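Local structure of lipoprotein (Clostridium difficile, 4OTE) at residues P86-S91 with L181-N186; K102-A107 with D165-F170; L128-G133 with K140-N145. The protein probably binds methionine at the cell surface as the lipid-anchored substrate-binding component of a transport system. All blocks are in the same frame, centred on the assembly; numbering follows the deposited sequence.

In the fold
All three contacts belong to the part of the chain built round a five-stranded mixed sheet. Contacts 1 and 2, with centres 14 Å apart, meet within it: strands 88-90 and 168-171 are neighbours, Tyr90 N lies 2.8 Å from Ala169 O, and Ser91 OG reaches Thr167 O, both probable hydrogen bonds. Contact 3 is a loop pairing further out, its centre 18 Å from that of contact 2 and 25 Å from that of contact 1. None forms the ligand pocket; the side chains of Ile88 in contact 1 and Phe170 in contact 2 come within about 9 and 10 Å of the bound selenomethionine.

Contact 1 (P86-S91 with L181-N186); sequences PAILYS and LDAKKN
Tyr90 fills the gap between strand 88-90 and the short helix 183-186, and its ring is packed from two sides. Leu181 CD1 sits over the centre of one face, 4.3 Å from the Tyr90 ring centroid and only 10° off the normal, a CH-pi contact. Against the opposite face, displaced toward the rim, lies CG2 of Ile88 from the same strand. The first torsion of Tyr90 sets CG anti to the carbonyl carbon (chi1 -66°), which carries the ring toward the helix, where Tyr90 CE2 comes to 3.8 Å from Ala183 CA. Ile88 CD1 adds a methyl-to-methyl touch on Ala183 CB at 3.8 Å.

Next to Tyr90, Asn186 grips the backbone of Ser91 twice. Ser91 N donates to Asn186 O at 2.9 Å, approaching nearly along the C=O axis, while Asn186 ND2 donates to Ser91 O at 2.8 Å. The second bond is fairly straight (163°) and leaves close to the amide plane, but meets the carbonyl from above its own plane. Ser91 OG turns elsewhere, to Thr167 O.

The contact is looser toward solvent. At the tip of the ring, a water bridges Tyr90 OH and Leu181 O, donating to the latter, so that here the two segments are joined through solvent. Asp182, which is exposed, caps the helix: Asp182 OD1 accepts from Lys185 N at 2.7 Å, met from above the carboxylate plane.

Here an Asp N-cap opens a one-turn helix whose inner side rests on an interior strand of the mixed sheet; the chain then enters strand 187-190, the antiparallel edge neighbour of strand 88-90.

Contact 2 (K102-A107 with D165-F170); sequences KGDTIA and DVTAAF
Two parallel strands, 105-107 and 168-170, are joined by main-chain bonds that give way to threonine side chains where the pairing begins. Along the regular part, Ala107 is held through both its polar backbone atoms: Ala107 N donates to Ala168 O at 3.0 Å, and Ala107 O accepts from Phe170 N at 3.2 Å, nearly along the C=O axis. Two residues earlier, Thr105 O takes two donors. Thr167 N reaches it in the carbonyl plane at 3.0 Å, with a bent N-H angle of 135°, whereas Ala168 N comes almost along the C=O axis at 3.3 Å and is straighter.

Thr167 also supplies the acceptor for Thr105 N. With OG1 anti to the carbonyl carbon (chi1 -52°), Thr167 OG1 stands 3.1 Å from Thr105 N and accepts from it, a side-chain oxygen doing what a strand carbonyl would do further along. Thr105 OG1, set between its own N and carbonyl carbon, is only a weak second acceptor for Thr167 N. Asp104 crosses the Thr167 side chain at about a right angle, its CB 3.3 Å from Thr167 OG1; its carboxylate is paired instead with Lys101.

Small side chains permit the close spacing: Ala107 CB and Ala169 CB touch at 3.7 Å on one face of the sheet. On the other, Ile106 and Phe170 meet loosely and both lie against Leu122 of helix 112-124. Strand 105-109 is bordered on its far side by strand 150-154, and strand 168-171 by the antiparallel strand 88-90, so the pair occupies the interior of the sheet.

Contact 3 (L128-G133 with K140-N145); sequences LTLPKG and KDIIEN
Leu128 crosses Ile142 at about a right angle, its CD2 methyl 3.8 Å from Ile142 CD1. The leucine takes the crowded first torsion, with CG between the backbone N and the carbonyl carbon (chi1 47°). Leu130 reaches the same isoleucine from further along the segment, placing CD2 4.1 Å from Ile142 CG1, so that Ile142 meets a methyl of each leucine. Phe151 of strand 150-154 touches both Leu128 and Ile142, while Leu130 also leans on Leu119 and Arg120 of helix 112-124.

Thr129, between the two leucines, carries the polar part. Thr129 N donates to Glu144 O at 3.0 Å, in the carbonyl plane and on a lone pair. In return Thr129 O accepts from Ile143 N at 2.8 Å. Its hydroxyl joins in: with OG1 between the backbone N and the carbonyl carbon (chi1 63°), Thr129 OG1 accepts from Glu144 N at 2.8 Å, through a bent bond of 142°. The same oxygen lies against the CB and CG of Glu144, whose chain runs on extended past the threonine.

Beyond this pairing, Ile143 lays CD1 over the face of the peptide that joins Leu130 to Pro131. The proline ring meets the Asp141 carbonyl through its CD, with Pro131 CD 3.1 Å from Asp141 O. The Asp141 carboxylate turns back to Ser138 N.

Two successive amides of 140-145, those of Ile143 and Glu144, are thus satisfied by one threonine, so Thr129 joins these two irregular segments through backbone and hydroxyl together, while the aliphatic contacts tie them to the helix and strand beneath.

Contact 1 (P86-S91 with L181-N186)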
loop_
_atom_site.group_PDB
_atom_site.type_symbol
_atom_site.label_atom_id
_atom_site.label_comp_id
_atom_site.label_asym_id
_atom_site.label_seq_id
_atom_site.Cartn_x
_atom_site.Cartn_y
_atom_site.Cartn_z
ATOM N N PRO A 86 3.987 1.275 5.658
ATOM C CA PRO A 86 3.137 1.142 6.836
ATOM C C PRO A 86 1.947 2.089 6.776
ATOM O O PRO A 86 2.101 3.244 6.377
ATOM C CB PRO A 86 4.061 1.536 7.993
ATOM C CG PRO A 86 5.441 1.344 7.485
ATOM C CD PRO A 86 5.380 1.602 6.012
ATOM N N ALA A 87 0.772 1.591 7.151
ATOM C CA ALA A 87 -0.417 2.425 7.255
ATOM C C ALA A 87 -0.159 3.540 8.255
ATOM O O ALA A 87 0.434 3.312 9.304
ATOM C CB ALA A 87 -1.617 1.596 7.690
ATOM N N ILE A 88 -0.585 4.746 7.912
ATOM C CA ILE A 88 -0.417 5.900 8.779
ATOM C C ILE A 88 -1.786 6.469 9.117
ATOM O O ILE A 88 -2.644 6.606 8.241
ATOM C CB ILE A 88 0.481 6.974 8.127
ATOM C CG1 ILE A 88 1.919 6.449 8.033
ATOM C CG2 ILE A 88 0.449 8.271 8.937
ATOM C CD1 ILE A 88 2.832 7.295 7.174
ATOM N N LEU A 89 -1.987 6.771 10.396
ATOM C CA LEU A 89 -3.211 7.397 10.869
ATOM C C LEU A 89 -3.004 8.908 10.825
ATOM O O LEU A 89 -2.111 9.432 11.495
ATOM C CB LEU A 89 -3.532 6.925 12.292
ATOM C CG LEU A 89 -4.859 7.370 12.927
ATOM C CD1 LEU A 89 -6.051 6.878 12.125
ATOM C CD2 LEU A 89 -4.953 6.883 14.366
ATOM N N TYR A 90 -3.810 9.589 10.010
ATOM C CA TYR A 90 -3.711 11.035 9.819
ATOM C C TYR A 90 -4.834 11.745 10.560
ATOM O O TYR A 90 -5.886 11.161 10.811
ATOM C CB TYR A 90 -3.798 11.392 8.333
ATOM C CG TYR A 90 -2.639 10.901 7.500
ATOM C CD1 TYR A 90 -2.650 9.626 6.947
ATOM C CD2 TYR A 90 -1.540 11.716 7.247
ATOM C CE1 TYR A 90 -1.598 9.172 6.175
ATOM C CE2 TYR A 90 -0.481 11.269 6.475
ATOM C CZ TYR A 90 -0.514 9.995 5.939
ATOM O OH TYR A 90 0.530 9.532 5.171
ATOM N N SER A 91 -4.607 13.012 10.893
ATOM C CA SER A 91 -5.601 13.816 11.592
ATOM C C SER A 91 -5.321 15.305 11.411
ATOM O O SER A 91 -4.166 15.729 11.457
ATOM C CB SER A 91 -5.615 13.463 13.082
ATOM O OG SER A 91 -6.594 14.210 13.787
ATOM N N LEU A 181 -0.886 15.109 1.708
ATOM C CA LEU A 181 -0.793 14.866 3.147
ATOM C C LEU A 181 0.659 14.659 3.566
ATOM O O LEU A 181 1.403 13.920 2.918
ATOM C CB LEU A 181 -1.628 13.651 3.553
ATOM C CG LEU A 181 -3.137 13.784 3.375
ATOM C CD1 LEU A 181 -3.815 12.463 3.687
ATOM C CD2 LEU A 181 -3.696 14.889 4.256
ATOM N N ASP A 182 1.047 15.317 4.654
ATOM C CA ASP A 182 2.400 15.237 5.189
ATOM C C ASP A 182 2.347 14.467 6.504
ATOM O O ASP A 182 1.713 14.914 7.466
ATOM C CB ASP A 182 2.952 16.650 5.410
ATOM C CG ASP A 182 4.378 16.654 5.935
ATOM O OD1 ASP A 182 4.612 16.159 7.058
ATOM O OD2 ASP A 182 5.266 17.174 5.229
ATOM N N ALA A 183 3.012 13.315 6.543
ATOM C CA ALA A 183 2.967 12.437 7.711
ATOM C C ALA A 183 3.696 13.043 8.906
ATOM O O ALA A 183 3.289 12.842 10.050
ATOM C CB ALA A 183 3.545 11.073 7.375
ATOM N N LYS A 184 4.772 13.780 8.638
ATOM C CA LYS A 184 5.513 14.475 9.687
ATOM C C LYS A 184 4.612 15.485 10.389
ATOM O O LYS A 184 4.612 15.586 11.610
ATOM C CB LYS A 184 6.741 15.182 9.102
ATOM N N LYS A 185 3.825 16.211 9.603
ATOM C CA LYS A 185 2.936 17.245 10.126
ATOM C C LYS A 185 1.657 16.667 10.738
ATOM O O LYS A 185 1.288 17.029 11.853
ATOM C CB LYS A 185 2.584 18.226 9.005
ATOM C CG LYS A 185 1.716 19.402 9.427
ATOM C CD LYS A 185 1.262 20.198 8.215
ATOM C CE LYS A 185 0.112 21.132 8.558
ATOM N NZ LYS A 185 -0.554 21.641 7.328
ATOM N N ASN A 186 0.995 15.762 10.017
ATOM C CA ASN A 186 -0.367 15.335 10.360
ATOM C C ASN A 186 -0.568 13.860 10.717
ATOM O O ASN A 186 -1.692 13.437 10.985
ATOM C CB ASN A 186 -1.307 15.724 9.216
ATOM C CG ASN A 186 -1.625 17.202 9.219
ATOM O OD1 ASN A 186 -1.055 17.976 8.453
ATOM N ND2 ASN A 186 -2.512 17.608 10.117
HETATM O O HOH W 1 2.168 10.984 3.483
#

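Contact 2 (K102-A107 with D165-F170)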
loop_
_atom_site.group_PDB
_atom_site.type_symbol
_atom_site.label_atom_id
_atom_site.label_comp_id
_atom_site.label_asym_id
_atom_site.label_seq_id
_atom_site.Cartn_x
_atom_site.Cartn_y
_atom_site.Cartn_z
ATOM N N LYS A 102 -14.841 10.459 23.623
ATOM C CA LYS A 102 -16.188 10.015 23.232
ATOM C C LYS A 102 -16.713 10.776 22.019
ATOM O O LYS A 102 -16.592 12.000 21.948
ATOM C CB LYS A 102 -17.186 10.167 24.390
ATOM C CG LYS A 102 -17.639 8.858 25.026
ATOM C CD LYS A 102 -16.601 8.287 25.977
ATOM C CE LYS A 102 -17.160 7.101 26.750
ATOM N NZ LYS A 102 -16.264 6.687 27.864
ATOM N N GLY A 103 -17.285 10.042 21.069
ATOM C CA GLY A 103 -17.888 10.641 19.884
ATOM C C GLY A 103 -16.965 10.745 18.683
ATOM O O GLY A 103 -17.435 10.895 17.553
ATOM N N ASP A 104 -15.654 10.665 18.912
ATOM C CA ASP A 104 -14.678 10.814 17.833
ATOM C C ASP A 104 -14.865 9.743 16.758
ATOM O O ASP A 104 -15.239 8.606 17.052
ATOM C CB ASP A 104 -13.243 10.762 18.374
ATOM C CG ASP A 104 -12.837 12.033 19.113
ATOM O OD1 ASP A 104 -13.655 12.969 19.227
ATOM O OD2 ASP A 104 -11.682 12.096 19.586
ATOM N N THR A 105 -14.595 10.125 15.511
ATOM C CA THR A 105 -14.800 9.249 14.368
ATOM C C THR A 105 -13.480 8.940 13.664
ATOM O O THR A 105 -12.666 9.839 13.436
ATOM C CB THR A 105 -15.766 9.895 13.356
ATOM O OG1 THR A 105 -15.224 11.144 12.909
ATOM C CG2 THR A 105 -17.128 10.144 13.991
ATOM N N ILE A 106 -13.273 7.667 13.327
ATOM C CA ILE A 106 -12.131 7.253 12.514
ATOM C C ILE A 106 -12.627 6.731 11.165
ATOM O O ILE A 106 -13.460 5.824 11.113
ATOM C CB ILE A 106 -11.277 6.176 13.223
ATOM C CG1 ILE A 106 -10.676 6.746 14.515
ATOM C CG2 ILE A 106 -10.157 5.681 12.307
ATOM C CD1 ILE A 106 -9.852 5.757 15.314
ATOM N N ALA A 107 -12.123 7.317 10.080
ATOM C CA ALA A 107 -12.422 6.840 8.729
ATOM C C ALA A 107 -11.519 5.659 8.384
ATOM O O ALA A 107 -10.307 5.714 8.600
ATOM C CB ALA A 107 -12.244 7.955 7.710
ATOM N N ASP A 165 -13.828 16.243 8.086
ATOM C CA ASP A 165 -15.123 15.867 8.659
ATOM C C ASP A 165 -15.040 14.734 9.688
ATOM O O ASP A 165 -16.059 14.354 10.265
ATOM C CB ASP A 165 -16.081 15.461 7.534
ATOM C CG ASP A 165 -16.110 16.471 6.397
ATOM O OD1 ASP A 165 -16.114 17.687 6.675
ATOM O OD2 ASP A 165 -16.123 16.043 5.224
ATOM N N VAL A 166 -13.843 14.193 9.907
ATOM C CA VAL A 166 -13.629 13.127 10.896
ATOM C C VAL A 166 -12.475 13.490 11.826
ATOM O O VAL A 166 -11.755 14.451 11.572
ATOM C CB VAL A 166 -13.345 11.758 10.228
ATOM C CG1 VAL A 166 -14.489 11.367 9.303
ATOM C CG2 VAL A 166 -12.018 11.772 9.471
ATOM N N THR A 167 -12.306 12.727 12.904
ATOM C CA THR A 167 -11.239 12.995 13.871
ATOM C C THR A 167 -9.889 12.547 13.330
ATOM O O THR A 167 -8.915 13.286 13.411
ATOM C CB THR A 167 -11.480 12.295 15.223
ATOM O OG1 THR A 167 -12.796 12.599 15.698
ATOM C CG2 THR A 167 -10.451 12.753 16.259
ATOM N N ALA A 168 -9.844 11.328 12.795
ATOM C CA ALA A 168 -8.632 10.769 12.197
ATOM C C ALA A 168 -8.985 9.778 11.087
ATOM O O ALA A 168 -10.133 9.353 10.980
ATOM C CB ALA A 168 -7.791 10.086 13.260
ATOM N N ALA A 169 -7.996 9.411 10.269
ATOM C CA ALA A 169 -8.217 8.465 9.172
ATOM C C ALA A 169 -6.957 7.672 8.813
ATOM O O ALA A 169 -5.860 8.232 8.761
ATOM C CB ALA A 169 -8.734 9.201 7.946
ATOM N N PHE A 170 -7.128 6.370 8.581
ATOM C CA PHE A 170 -6.058 5.513 8.058
ATOM C C PHE A 170 -5.996 5.661 6.537
ATOM O O PHE A 170 -6.989 5.403 5.851
ATOM C CB PHE A 170 -6.310 4.037 8.402
ATOM C CG PHE A 170 -5.827 3.628 9.771
ATOM C CD1 PHE A 170 -4.470 3.535 10.044
ATOM C CD2 PHE A 170 -6.729 3.296 10.773
ATOM C CE1 PHE A 170 -4.021 3.144 11.296
ATOM C CE2 PHE A 170 -6.285 2.909 12.028
ATOM C CZ PHE A 170 -4.930 2.828 12.287
#

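Contact 3 (L128-G133 with K140-N145)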
loop_
_atom_site.group_PDB
_atom_site.type_symbol
_atom_site.label_atom_id
_atom_site.label_comp_id
_atom_site.label_asym_id
_atom_site.label_seq_id
_atom_site.Cartn_x
_atom_site.Cartn_y
_atom_site.Cartn_z
ATOM N N LEU A 128 -9.048 -0.242 21.861
ATOM C CA LEU A 128 -10.196 -1.152 21.901
ATOM C C LEU A 128 -9.742 -2.608 22.025
ATOM O O LEU A 128 -8.551 -2.894 21.960
ATOM C CB LEU A 128 -11.081 -0.957 20.660
ATOM C CG LEU A 128 -10.402 -0.891 19.287
ATOM C CD1 LEU A 128 -9.871 -2.252 18.858
ATOM C CD2 LEU A 128 -11.365 -0.352 18.238
ATOM N N THR A 129 -10.691 -3.520 22.219
ATOM C CA THR A 129 -10.385 -4.949 22.292
ATOM C C THR A 129 -11.240 -5.740 21.308
ATOM O O THR A 129 -12.402 -5.405 21.067
ATOM C CB THR A 129 -10.591 -5.512 23.716
ATOM O OG1 THR A 129 -11.965 -5.387 24.096
ATOM C CG2 THR A 129 -9.712 -4.776 24.717
ATOM N N LEU A 130 -10.650 -6.795 20.749
ATOM C CA LEU A 130 -11.302 -7.640 19.749
ATOM C C LEU A 130 -11.243 -9.102 20.191
ATOM O O LEU A 130 -10.477 -9.442 21.094
ATOM C CB LEU A 130 -10.596 -7.475 18.402
ATOM C CG LEU A 130 -10.692 -6.086 17.760
ATOM C CD1 LEU A 130 -9.536 -5.845 16.798
ATOM C CD2 LEU A 130 -12.032 -5.914 17.060
ATOM N N PRO A 131 -12.057 -9.976 19.567
ATOM C CA PRO A 131 -11.957 -11.405 19.880
ATOM C C PRO A 131 -10.625 -12.010 19.434
ATOM O O PRO A 131 -10.028 -11.545 18.462
ATOM C CB PRO A 131 -13.127 -12.025 19.101
ATOM C CG PRO A 131 -13.483 -11.023 18.058
ATOM C CD PRO A 131 -13.203 -9.693 18.687
ATOM N N LYS A 132 -10.172 -13.037 20.151
ATOM C CA LYS A 132 -8.889 -13.685 19.863
ATOM C C LYS A 132 -8.956 -14.518 18.583
ATOM O O LYS A 132 -10.036 -14.923 18.149
ATOM C CB LYS A 132 -8.449 -14.570 21.039
ATOM C CG LYS A 132 -7.760 -13.823 22.172
ATOM C CD LYS A 132 -8.670 -12.791 22.823
ATOM C CE LYS A 132 -8.040 -12.191 24.070
ATOM N NZ LYS A 132 -8.269 -13.033 25.277
ATOM N N GLY A 133 -7.789 -14.769 17.992
ATOM C CA GLY A 133 -7.682 -15.525 16.744
ATOM C C GLY A 133 -6.959 -14.730 15.673
ATOM O O GLY A 133 -6.265 -13.757 15.972
ATOM N N LYS A 140 -18.379 -4.346 14.126
ATOM C CA LYS A 140 -19.383 -5.142 14.832
ATOM C C LYS A 140 -18.773 -6.049 15.911
ATOM O O LYS A 140 -19.447 -6.405 16.877
ATOM C CB LYS A 140 -20.174 -5.998 13.837
ATOM N N ASP A 141 -17.500 -6.407 15.747
ATOM C CA ASP A 141 -16.832 -7.372 16.626
ATOM C C ASP A 141 -16.059 -6.733 17.783
ATOM O O ASP A 141 -15.382 -7.432 18.535
ATOM C CB ASP A 141 -15.877 -8.239 15.802
ATOM C CG ASP A 141 -16.544 -8.839 14.580
ATOM O OD1 ASP A 141 -17.686 -9.331 14.711
ATOM O OD2 ASP A 141 -15.931 -8.812 13.489
ATOM N N ILE A 142 -16.159 -5.414 17.933
ATOM C CA ILE A 142 -15.449 -4.714 19.003
ATOM C C ILE A 142 -16.051 -5.078 20.357
ATOM O O ILE A 142 -17.233 -4.837 20.602
ATOM C CB ILE A 142 -15.484 -3.183 18.802
ATOM C CG1 ILE A 142 -14.644 -2.796 17.576
ATOM C CG2 ILE A 142 -14.968 -2.462 20.044
ATOM C CD1 ILE A 142 -14.869 -1.381 17.091
ATOM N N ILE A 143 -15.230 -5.660 21.230
ATOM C CA ILE A 143 -15.677 -6.049 22.566
ATOM C C ILE A 143 -15.720 -4.816 23.468
ATOM O O ILE A 143 -16.798 -4.384 23.868
ATOM C CB ILE A 143 -14.782 -7.159 23.166
ATOM C CG1 ILE A 143 -14.880 -8.425 22.306
ATOM C CG2 ILE A 143 -15.186 -7.467 24.604
ATOM C CD1 ILE A 143 -13.923 -9.529 22.704
ATOM N N GLU A 144 -14.555 -4.250 23.776
ATOM C CA GLU A 144 -14.482 -3.028 24.576
ATOM C C GLU A 144 -14.075 -1.835 23.717
ATOM O O GLU A 144 -13.233 -1.955 22.826
ATOM C CB GLU A 144 -13.506 -3.193 25.740
ATOM C CG GLU A 144 -13.848 -4.353 26.661
ATOM C CD GLU A 144 -13.034 -4.350 27.940
ATOM O OE1 GLU A 144 -11.836 -4.001 27.889
ATOM O OE2 GLU A 144 -13.597 -4.704 28.999
ATOM N N ASN A 145 -14.684 -0.687 24.001
ATOM C CA ASN A 145 -14.463 0.538 23.244
ATOM C C ASN A 145 -14.550 1.737 24.199
ATOM O O ASN A 145 -15.478 2.541 24.108
ATOM C CB ASN A 145 -15.501 0.647 22.119
ATOM C CG ASN A 145 -15.206 1.775 21.140
ATOM O OD1 ASN A 145 -14.297 2.582 21.347
ATOM N ND2 ASN A 145 -15.988 1.839 20.070
#